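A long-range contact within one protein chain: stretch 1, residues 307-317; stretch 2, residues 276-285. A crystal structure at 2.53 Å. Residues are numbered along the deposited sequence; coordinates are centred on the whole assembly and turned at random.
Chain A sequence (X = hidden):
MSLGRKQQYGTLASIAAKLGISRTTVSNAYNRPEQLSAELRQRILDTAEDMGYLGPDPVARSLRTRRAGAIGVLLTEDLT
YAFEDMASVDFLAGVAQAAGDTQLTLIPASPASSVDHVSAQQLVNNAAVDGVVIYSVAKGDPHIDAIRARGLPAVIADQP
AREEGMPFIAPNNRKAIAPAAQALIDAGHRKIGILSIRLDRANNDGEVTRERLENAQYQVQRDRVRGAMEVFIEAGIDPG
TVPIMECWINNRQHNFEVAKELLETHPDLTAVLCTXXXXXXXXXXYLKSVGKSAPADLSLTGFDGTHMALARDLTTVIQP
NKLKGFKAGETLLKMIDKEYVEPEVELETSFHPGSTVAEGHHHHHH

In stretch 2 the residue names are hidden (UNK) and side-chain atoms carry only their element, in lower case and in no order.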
ATOM      1  N   HIS A 307       2.198  -9.628   4.825  1.00 32.63           N
ATOM      2  CA  HIS A 307       2.145 -10.796   5.696  1.00 32.89           C
ATOM      3  C   HIS A 307       2.761 -12.032   5.037  1.00 33.19           C
ATOM      4  O   HIS A 307       3.489 -12.790   5.678  1.00 34.20           O
ATOM      5  CB  HIS A 307       0.687 -11.059   6.090  1.00 34.82           C
ATOM      6  CG  HIS A 307       0.508 -12.201   7.037  1.00 36.79           C
ATOM      7  ND1 HIS A 307       0.563 -13.520   6.634  1.00 37.86           N
ATOM      8  CD2 HIS A 307       0.289 -12.227   8.372  1.00 36.68           C
ATOM      9  CE1 HIS A 307       0.386 -14.306   7.680  1.00 36.46           C
ATOM     10  NE2 HIS A 307       0.217 -13.545   8.748  1.00 36.63           N
ATOM     11  N   MET A 308       2.474 -12.234   3.756  1.00 32.40           N
ATOM     12  CA  MET A 308       3.023 -13.373   3.024  1.00 32.31           C
ATOM     13  C   MET A 308       4.536 -13.226   2.857  1.00 31.56           C
ATOM     14  O   MET A 308       5.271 -14.210   2.932  1.00 33.27           O
ATOM     15  CB  MET A 308       2.371 -13.489   1.640  1.00 34.45           C
ATOM     16  CG  MET A 308       1.372 -14.624   1.480  1.00 37.89           C
ATOM     17  SD  MET A 308       0.550 -14.604  -0.145  1.00 45.98           S
ATOM     18  CE  MET A 308       1.865 -15.278  -1.217  1.00 41.28           C
ATOM     19  N   ALA A 309       5.010 -12.007   2.621  1.00 29.48           N
ATOM     20  CA  ALA A 309       6.445 -11.797   2.452  1.00 29.67           C
ATOM     21  C   ALA A 309       7.179 -12.239   3.712  1.00 29.61           C
ATOM     22  O   ALA A 309       8.155 -12.977   3.645  1.00 30.02           O
ATOM     23  CB  ALA A 309       6.741 -10.328   2.159  1.00 27.56           C
ATOM     24  N   LEU A 310       6.688 -11.791   4.862  1.00 29.80           N
ATOM     25  CA  LEU A 310       7.294 -12.130   6.141  1.00 30.78           C
ATOM     26  C   LEU A 310       7.217 -13.617   6.512  1.00 30.21           C
ATOM     27  O   LEU A 310       8.098 -14.129   7.191  1.00 29.53           O
ATOM     28  CB  LEU A 310       6.677 -11.256   7.241  1.00 31.44           C
ATOM     29  CG  LEU A 310       7.326  -9.873   7.388  1.00 32.59           C
ATOM     30  CD1 LEU A 310       7.413  -9.171   6.046  1.00 31.98           C
ATOM     31  CD2 LEU A 310       6.529  -9.040   8.377  1.00 34.41           C
ATOM     32  N   ALA A 311       6.174 -14.308   6.066  1.00 30.60           N
ATOM     33  CA  ALA A 311       6.024 -15.735   6.347  1.00 32.09           C
ATOM     34  C   ALA A 311       7.081 -16.544   5.592  1.00 34.46           C
ATOM     35  O   ALA A 311       7.565 -17.566   6.084  1.00 35.72           O
ATOM     36  CB  ALA A 311       4.637 -16.203   5.942  1.00 30.71           C
ATOM     37  N   ARG A 312       7.418 -16.092   4.387  1.00 35.03           N
ATOM     38  CA  ARG A 312       8.426 -16.751   3.560  1.00 34.94           C
ATOM     39  C   ARG A 312       9.775 -16.210   4.001  1.00 34.82           C
ATOM     40  O   ARG A 312      10.819 -16.689   3.578  1.00 35.72           O
ATOM     41  CB  ARG A 312       8.211 -16.411   2.079  1.00 35.64           C
ATOM     42  CG  ARG A 312       8.136 -17.622   1.148  1.00 38.47           C
ATOM     43  CD  ARG A 312       9.390 -17.829   0.292  1.00 37.13           C
ATOM     44  NE  ARG A 312      10.608 -17.953   1.087  1.00 36.95           N
ATOM     45  CZ  ARG A 312      11.771 -18.392   0.616  1.00 37.57           C
ATOM     46  NH1 ARG A 312      11.885 -18.763  -0.651  1.00 35.27           N
ATOM     47  NH2 ARG A 312      12.830 -18.445   1.414  1.00 40.53           N
ATOM     48  N   ASP A 313       9.738 -15.207   4.868  1.00 34.97           N
ATOM     49  CA  ASP A 313      10.947 -14.556   5.347  1.00 34.70           C
ATOM     50  C   ASP A 313      11.727 -14.061   4.139  1.00 33.20           C
ATOM     51  O   ASP A 313      12.909 -14.355   3.973  1.00 33.95           O
ATOM     52  CB  ASP A 313      11.814 -15.510   6.168  1.00 35.24           C
ATOM     53  CG  ASP A 313      12.935 -14.784   6.885  1.00 37.51           C
ATOM     54  OD1 ASP A 313      12.646 -13.772   7.555  1.00 38.77           O
ATOM     55  OD2 ASP A 313      14.100 -15.214   6.783  1.00 41.46           O
ATOM     56  N   LEU A 314      11.034 -13.313   3.292  1.00 31.26           N
ATOM     57  CA  LEU A 314      11.611 -12.739   2.080  1.00 29.59           C
ATOM     58  C   LEU A 314      12.450 -11.525   2.458  1.00 28.60           C
ATOM     59  O   LEU A 314      12.067 -10.762   3.342  1.00 28.78           O
ATOM     60  CB  LEU A 314      10.481 -12.284   1.152  1.00 28.46           C
ATOM     61  CG  LEU A 314      10.815 -11.590  -0.169  1.00 27.47           C
ATOM     62  CD1 LEU A 314      11.234 -12.658  -1.153  1.00 23.91           C
ATOM     63  CD2 LEU A 314       9.591 -10.814  -0.705  1.00 22.10           C
ATOM     64  N   THR A 315      13.594 -11.345   1.807  1.00 28.01           N
ATOM     65  CA  THR A 315      14.413 -10.171   2.085  1.00 26.44           C
ATOM     66  C   THR A 315      13.593  -9.047   1.461  1.00 26.99           C
ATOM     67  O   THR A 315      13.233  -9.130   0.286  1.00 28.22           O
ATOM     68  CB  THR A 315      15.769 -10.257   1.389  1.00 25.62           C
ATOM     69  OG1 THR A 315      16.462 -11.425   1.839  1.00 24.38           O
ATOM     70  CG2 THR A 315      16.596  -9.029   1.700  1.00 24.53           C
ATOM     71  N   THR A 316      13.288  -8.005   2.229  1.00 24.45           N
ATOM     72  CA  THR A 316      12.455  -6.936   1.699  1.00 23.38           C
ATOM     73  C   THR A 316      12.457  -5.663   2.569  1.00 24.12           C
ATOM     74  O   THR A 316      13.044  -5.637   3.647  1.00 23.82           O
ATOM     75  CB  THR A 316      10.994  -7.466   1.546  1.00 22.80           C
ATOM     76  OG1 THR A 316      10.177  -6.483   0.901  1.00 22.17           O
ATOM     77  CG2 THR A 316      10.401  -7.817   2.924  1.00 19.18           C
ATOM     78  N   VAL A 317      11.801  -4.613   2.078  1.00 22.78           N
ATOM     79  CA  VAL A 317      11.699  -3.339   2.793  1.00 24.76           C
ATOM     80  C   VAL A 317      10.324  -3.273   3.458  1.00 25.93           C
ATOM     81  O   VAL A 317       9.295  -3.308   2.777  1.00 27.70           O
ATOM     82  CB  VAL A 317      11.835  -2.129   1.820  1.00 23.64           C
ATOM     83  CG1 VAL A 317      11.659  -0.824   2.570  1.00 19.29           C
ATOM     84  CG2 VAL A 317      13.192  -2.163   1.130  1.00 24.19           C
ATOM     85  N   UNK A 276       8.228  -4.251  -5.794  1.00 20.95           N
ATOM     86  CA  UNK A 276       7.091  -4.587  -4.944  1.00 23.94           C
ATOM     87  C   UNK A 276       7.073  -6.092  -4.619  1.00 24.59           C
ATOM     88  O   UNK A 276       7.374  -6.908  -5.487  1.00 25.10           O
ATOM     89  c   UNK A 276       4.877  -5.340  -5.941  1.00 25.21           C
ATOM     90  c   UNK A 276       5.073  -3.112  -4.823  1.00 24.40           C
ATOM     91  c   UNK A 276       5.776  -4.146  -5.657  1.00 24.53           C
ATOM     92  N   UNK A 277       6.734  -6.454  -3.377  1.00 24.87           N
ATOM     93  CA  UNK A 277       6.702  -7.866  -2.962  1.00 24.74           C
ATOM     94  C   UNK A 277       5.991  -8.782  -3.954  1.00 24.41           C
ATOM     95  O   UNK A 277       6.440  -9.905  -4.201  1.00 24.26           O
ATOM     96  c   UNK A 277       6.018  -8.041  -1.600  1.00 26.22           C
ATOM     97  o   UNK A 277       6.375  -7.618   0.705  1.00 30.65           O
ATOM     98  c   UNK A 277       6.898  -7.638  -0.432  1.00 28.91           C
ATOM     99  o   UNK A 277       8.099  -7.353  -0.636  1.00 27.26           O
ATOM    100  N   UNK A 278       4.875  -8.312  -4.504  1.00 22.47           N
ATOM    101  CA  UNK A 278       4.103  -9.102  -5.456  1.00 22.56           C
ATOM    102  C   UNK A 278       5.002  -9.650  -6.549  1.00 23.51           C
ATOM    103  O   UNK A 278       4.905 -10.824  -6.912  1.00 24.06           O
ATOM    104  c   UNK A 278       2.999  -8.258  -6.072  1.00 21.11           C
ATOM    105  N   UNK A 279       5.872  -8.790  -7.071  1.00 23.66           N
ATOM    106  CA  UNK A 279       6.796  -9.175  -8.131  1.00 23.56           C
ATOM    107  C   UNK A 279       7.762 -10.256  -7.660  1.00 24.74           C
ATOM    108  O   UNK A 279       8.109 -11.165  -8.419  1.00 24.98           O
ATOM    109  c   UNK A 279       6.484  -7.587 -10.847  1.00 18.20           C
ATOM    110  c   UNK A 279       6.854  -6.954  -9.513  1.00 19.54           C
ATOM    111  c   UNK A 279       7.756  -5.760  -9.734  1.00 18.03           C
ATOM    112  c   UNK A 279       7.584  -7.960  -8.625  1.00 18.96           C
ATOM    113  N   UNK A 280       8.205 -10.146  -6.411  1.00 24.16           N
ATOM    114  CA  UNK A 280       9.116 -11.137  -5.857  1.00 25.96           C
ATOM    115  C   UNK A 280       8.419 -12.497  -5.825  1.00 25.29           C
ATOM    116  O   UNK A 280       9.036 -13.513  -6.101  1.00 26.67           O
ATOM    117  c   UNK A 280       9.559 -10.730  -4.442  1.00 25.26           C
ATOM    118  N   UNK A 281       7.130 -12.517  -5.499  1.00 25.35           N
ATOM    119  CA  UNK A 281       6.402 -13.780  -5.455  1.00 27.32           C
ATOM    120  C   UNK A 281       6.188 -14.378  -6.835  1.00 28.15           C
ATOM    121  O   UNK A 281       6.044 -15.593  -6.972  1.00 29.87           O
ATOM    122  c   UNK A 281       5.210 -13.624  -3.236  1.00 24.80           C
ATOM    123  c   UNK A 281       5.067 -13.607  -4.724  1.00 25.40           C
ATOM    124  c   UNK A 281       5.313 -14.825  -2.555  1.00 25.02           C
ATOM    125  c   UNK A 281       5.707 -13.657  -0.486  1.00 27.18           C
ATOM    126  c   UNK A 281       5.561 -14.850  -1.186  1.00 27.11           C
ATOM    127  c   UNK A 281       5.351 -12.438  -2.525  1.00 25.74           C
ATOM    128  c   UNK A 281       5.599 -12.448  -1.157  1.00 26.32           C
ATOM    129  N   UNK A 282       6.173 -13.523  -7.853  1.00 27.40           N
ATOM    130  CA  UNK A 282       6.019 -14.003  -9.210  1.00 26.63           C
ATOM    131  C   UNK A 282       7.329 -14.654  -9.612  1.00 26.98           C
ATOM    132  O   UNK A 282       7.357 -15.551 -10.444  1.00 27.59           O
ATOM    133  N   UNK A 283       8.417 -14.191  -9.002  1.00 27.11           N
ATOM    134  CA  UNK A 283       9.749 -14.718  -9.262  1.00 28.22           C
ATOM    135  C   UNK A 283       9.924 -16.055  -8.546  1.00 31.36           C
ATOM    136  O   UNK A 283      10.654 -16.930  -9.021  1.00 31.55           O
ATOM    137  c   UNK A 283      10.855 -13.763  -8.754  1.00 25.37           C
ATOM    138  c   UNK A 283      10.816 -12.457  -9.521  1.00 24.53           C
ATOM    139  c   UNK A 283      12.208 -14.419  -8.906  1.00 24.30           C
ATOM    140  N   UNK A 284       9.264 -16.204  -7.398  1.00 32.82           N
ATOM    141  CA  UNK A 284       9.350 -17.443  -6.624  1.00 33.55           C
ATOM    142  C   UNK A 284       8.463 -18.502  -7.264  1.00 33.81           C
ATOM    143  O   UNK A 284       8.846 -19.669  -7.365  1.00 34.13           O
ATOM    144  c   UNK A 284       9.243 -15.893  -3.035  1.00 33.88           C
ATOM    145  c   UNK A 284      11.190 -16.989  -4.174  1.00 31.74           C
ATOM    146  c   UNK A 284       8.929 -17.197  -5.172  1.00 32.59           C
ATOM    147  c   UNK A 284       9.869 -16.281  -4.375  1.00 33.57           C
ATOM    148  N   UNK A 285       7.281 -18.086  -7.706  1.00 33.78           N
ATOM    149  CA  UNK A 285       6.363 -19.004  -8.349  1.00 35.00           C
ATOM    150  C   UNK A 285       6.976 -19.445  -9.671  1.00 36.35           C
ATOM    151  O   UNK A 285       6.689 -20.539 -10.154  1.00 37.43           O
ATOM    152  c   UNK A 285       5.014 -18.332  -8.597  1.00 37.92           C
ATOM    153  o   UNK A 285       2.181 -17.814  -8.298  1.00 46.95           O
ATOM    154  c   UNK A 285       2.563 -18.622  -9.178  1.00 44.81           C
ATOM    155  o   UNK A 285       1.883 -18.901 -10.189  1.00 45.61           O
ATOM    156  c   UNK A 285       3.910 -19.303  -9.004  1.00 41.82           C
TER

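Position 276 sits right before the helix. Its side chain is one carbon carrying two more. It points away from stretch 1 and touches nothing there. The fork at the first carbon, with no oxygen, makes it Val 276.

Position 277 has two carbons, the second carrying two oxygens. This is a short carboxylate, and one oxygen lies 2.7 Å from OG1 of Thr 316. The residue is Asp 277. Thr 316 OG1 donates a hydrogen bond to Asp 277 OD1, although the hydroxyl is too close to another atom of the model and its place is less sure. Asp 277 OD2 lies 3.1 Å from CB of Ala 309.

Position 278 has a single carbon, directed away from stretch 1. It is Ala 278.

Position 279 has four carbons, forked at the second. None comes near stretch 1. This is Leu 279.

Position 280 again has one carbon, this time pointing toward stretch 1. That CB is 3.7 Å from CD2 of Leu 314. The residue is Ala 280.

Position 281 has one carbon followed by a ring of six carbons. No oxygen is attached to the ring, so this is Phe 281. CA-to-CB points sideways, but the ring reaches stretch 1. CE of Met 308 lies over one face, 4.0 Å from the centroid of the Phe 281 ring, in a CH-pi contact. CA of Ala 309 approaches the ring edge, 3.6 Å from CZ of Phe 281.

Position 282 has no side-chain atoms. It is Gly 282, and it makes no contact with stretch 1.

Position 283 has one carbon carrying two more. Out of reach of stretch 1, it is Val 283.

Position 284 has four carbons, forked at the second, and points toward stretch 1. It is Leu 284. Its CD1 is 3.9 Å from CD of Arg 312 and 4.2 Å from CD1 of Leu 314.

Position 285 has three carbons, the third carrying two oxygens. It is out of reach of stretch 1. The longer carboxylate is Glu 285.

The contact uses positions 277, 280, 281 and 284, a spacing that gathers their side chains along one side of the helix. Leu 314 packs against Ala 280, Phe 281 and Leu 284, joining them in one apolar patch. Asp 277 adds the polar link, its hydrogen bond tying the start of this helix to the strand at Thr 316.

Stretch 2, residues 276-285: VDALAFGVLE
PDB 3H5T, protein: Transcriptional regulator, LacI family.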